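Local structure of 3-oxoacyl-[acyl-carrier protein] synthase (Thermus thermophilus, 1UB7) at residues L227-K232 / H300-S305. The protein probably catalyses the first condensation of fatty acid synthesis, joining acetyl-CoA with malonyl-ACP to give 3-oxobutanoyl-ACP. Numbering follows the deposited sequence.
Sequences LEAIEK and HVLLVS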
loop_
_atom_site.group_PDB
_atom_site.type_symbol
_atom_site.label_atom_id
_atom_site.label_comp_id
_atom_site.label_asym_id
_atom_site.label_seq_id
_atom_site.Cartn_x
_atom_site.Cartn_y
_atom_site.Cartn_z
ATOM N N LEU A 227 9.834 -15.729 -18.209
ATOM C CA LEU A 227 9.711 -15.876 -19.655
ATOM C C LEU A 227 8.648 -14.940 -20.220
ATOM O O LEU A 227 8.845 -14.320 -21.276
ATOM C CB LEU A 227 9.393 -17.328 -20.016
ATOM C CG LEU A 227 10.607 -18.245 -19.834
ATOM C CD1 LEU A 227 10.225 -19.712 -19.988
ATOM C CD2 LEU A 227 11.667 -17.845 -20.848
ATOM N N GLU A 228 7.532 -14.834 -19.498
ATOM C CA GLU A 228 6.421 -13.980 -19.896
ATOM C C GLU A 228 6.918 -12.542 -20.002
ATOM O O GLU A 228 6.655 -11.842 -20.985
ATOM C CB GLU A 228 5.317 -14.076 -18.851
ATOM C CG GLU A 228 3.950 -13.663 -19.338
ATOM C CD GLU A 228 2.924 -13.703 -18.224
ATOM O OE1 GLU A 228 3.025 -14.603 -17.357
ATOM O OE2 GLU A 228 2.018 -12.842 -18.220
ATOM N N ALA A 229 7.651 -12.111 -18.984
ATOM C CA ALA A 229 8.203 -10.765 -18.965
ATOM C C ALA A 229 9.192 -10.569 -20.108
ATOM O O ALA A 229 9.080 -9.613 -20.887
ATOM C CB ALA A 229 8.885 -10.504 -17.646
ATOM N N ILE A 230 10.166 -11.471 -20.220
ATOM C CA ILE A 230 11.152 -11.338 -21.292
ATOM C C ILE A 230 10.398 -11.292 -22.616
ATOM O O ILE A 230 10.663 -10.448 -23.496
ATOM C CB ILE A 230 12.149 -12.512 -21.294
ATOM C CG1 ILE A 230 12.933 -12.529 -19.973
ATOM C CG2 ILE A 230 13.116 -12.365 -22.463
ATOM C CD1 ILE A 230 13.566 -13.869 -19.631
ATOM N N GLU A 231 9.432 -12.189 -22.744
ATOM C CA GLU A 231 8.640 -12.231 -23.950
ATOM C C GLU A 231 7.862 -10.927 -24.104
ATOM O O GLU A 231 7.916 -10.294 -25.157
ATOM C CB GLU A 231 7.697 -13.442 -23.926
ATOM C CG GLU A 231 6.509 -13.370 -24.882
ATOM C CD GLU A 231 6.885 -13.004 -26.313
ATOM O OE1 GLU A 231 5.962 -12.841 -27.143
ATOM O OE2 GLU A 231 8.092 -12.877 -26.616
ATOM N N LYS A 232 7.160 -10.495 -23.060
ATOM C CA LYS A 232 6.382 -9.261 -23.181
ATOM C C LYS A 232 7.293 -8.072 -23.502
ATOM O O LYS A 232 6.865 -7.098 -24.138
ATOM C CB LYS A 232 5.578 -8.992 -21.900
ATOM C CG LYS A 232 4.316 -8.173 -22.160
ATOM C CD LYS A 232 3.646 -7.664 -20.881
ATOM C CE LYS A 232 3.073 -8.774 -20.022
ATOM N NZ LYS A 232 2.322 -8.202 -18.866
ATOM N N HIS A 300 20.112 -5.434 -20.323
ATOM C CA HIS A 300 18.727 -5.810 -20.103
ATOM C C HIS A 300 18.729 -6.635 -18.835
ATOM O O HIS A 300 19.329 -7.703 -18.785
ATOM C CB HIS A 300 18.194 -6.634 -21.268
ATOM C CG HIS A 300 18.228 -5.906 -22.571
ATOM N ND1 HIS A 300 17.747 -4.622 -22.714
ATOM C CD2 HIS A 300 18.703 -6.269 -23.787
ATOM C CE1 HIS A 300 17.927 -4.223 -23.962
ATOM N NE2 HIS A 300 18.505 -5.203 -24.634
ATOM N N VAL A 301 18.075 -6.121 -17.800
ATOM C CA VAL A 301 18.016 -6.820 -16.532
ATOM C C VAL A 301 16.613 -7.330 -16.245
ATOM O O VAL A 301 15.609 -6.655 -16.518
ATOM C CB VAL A 301 18.451 -5.902 -15.379
ATOM C CG1 VAL A 301 18.660 -6.726 -14.107
ATOM C CG2 VAL A 301 19.719 -5.153 -15.771
ATOM N N LEU A 302 16.541 -8.535 -15.698
ATOM C CA LEU A 302 15.259 -9.103 -15.365
ATOM C C LEU A 302 15.149 -9.231 -13.876
ATOM O O LEU A 302 16.066 -9.734 -13.222
ATOM C CB LEU A 302 15.066 -10.481 -15.985
ATOM C CG LEU A 302 13.750 -11.059 -15.457
ATOM C CD1 LEU A 302 12.983 -11.646 -16.603
ATOM C CD2 LEU A 302 14.013 -12.080 -14.318
ATOM N N LEU A 303 14.010 -8.778 -13.353
ATOM C CA LEU A 303 13.718 -8.833 -11.928
ATOM C C LEU A 303 12.512 -9.752 -11.795
ATOM O O LEU A 303 11.596 -9.701 -12.625
ATOM C CB LEU A 303 13.359 -7.439 -11.394
ATOM C CG LEU A 303 14.283 -6.264 -11.725
ATOM C CD1 LEU A 303 13.688 -4.973 -11.177
ATOM C CD2 LEU A 303 15.666 -6.504 -11.126
ATOM N N VAL A 304 12.505 -10.584 -10.756
ATOM C CA VAL A 304 11.406 -11.497 -10.553
ATOM C C VAL A 304 11.304 -11.825 -9.069
ATOM O O VAL A 304 12.322 -11.955 -8.391
ATOM C CB VAL A 304 11.610 -12.800 -11.399
ATOM C CG1 VAL A 304 12.890 -13.514 -10.975
ATOM C CG2 VAL A 304 10.411 -13.728 -11.243
ATOM N N SER A 305 10.074 -11.940 -8.561
ATOM C CA SER A 305 9.859 -12.249 -7.146
ATOM C C SER A 305 8.528 -12.961 -6.898
ATOM O O SER A 305 7.598 -12.876 -7.696
ATOM C CB SER A 305 9.931 -10.966 -6.301
ATOM O OG SER A 305 9.705 -11.235 -4.920
#
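Ala-229 and Ile-230, on one face of the helix, receive Leu-302 of the strand, and the contact is purely apolar. Ala-229 directs its CB at the strand but meets Leu-302 only loosely, CB lying 4.4 Å from Leu-302 CD1. The tighter meeting follows at Ile-230, where Ile-230 CA lies 7.5 Å from Leu-302 CA, the closest such pair between the segments. Here CG1 stands anti to the carbonyl carbon (chi1 -62°), and this branch carries the touch: Ile-230 CG1 approaches Leu-302 CD1 to 3.5 Å, closer than usual van der Waals contact, and Ile-230 CD1 lies 3.8 Å from the same methyl. The two side chains run across each other at about a right angle. Leu-302 thus offers one methyl, CD1, to both helix residues; all three side chains are buried. The small summed interface, 98 Å², fits a meeting of so few groups. Around it, Phe-243 of strand 242-245 touches both Ile-230 and Leu-302, while Val-316 of strand 311-318 touches Ala-229 and Leu-302. Helix 211-233 therefore packs on the C-terminal mixed sheet of this thiolase-like fold, with strand 300-307 running between strands 242-245 and 311-318.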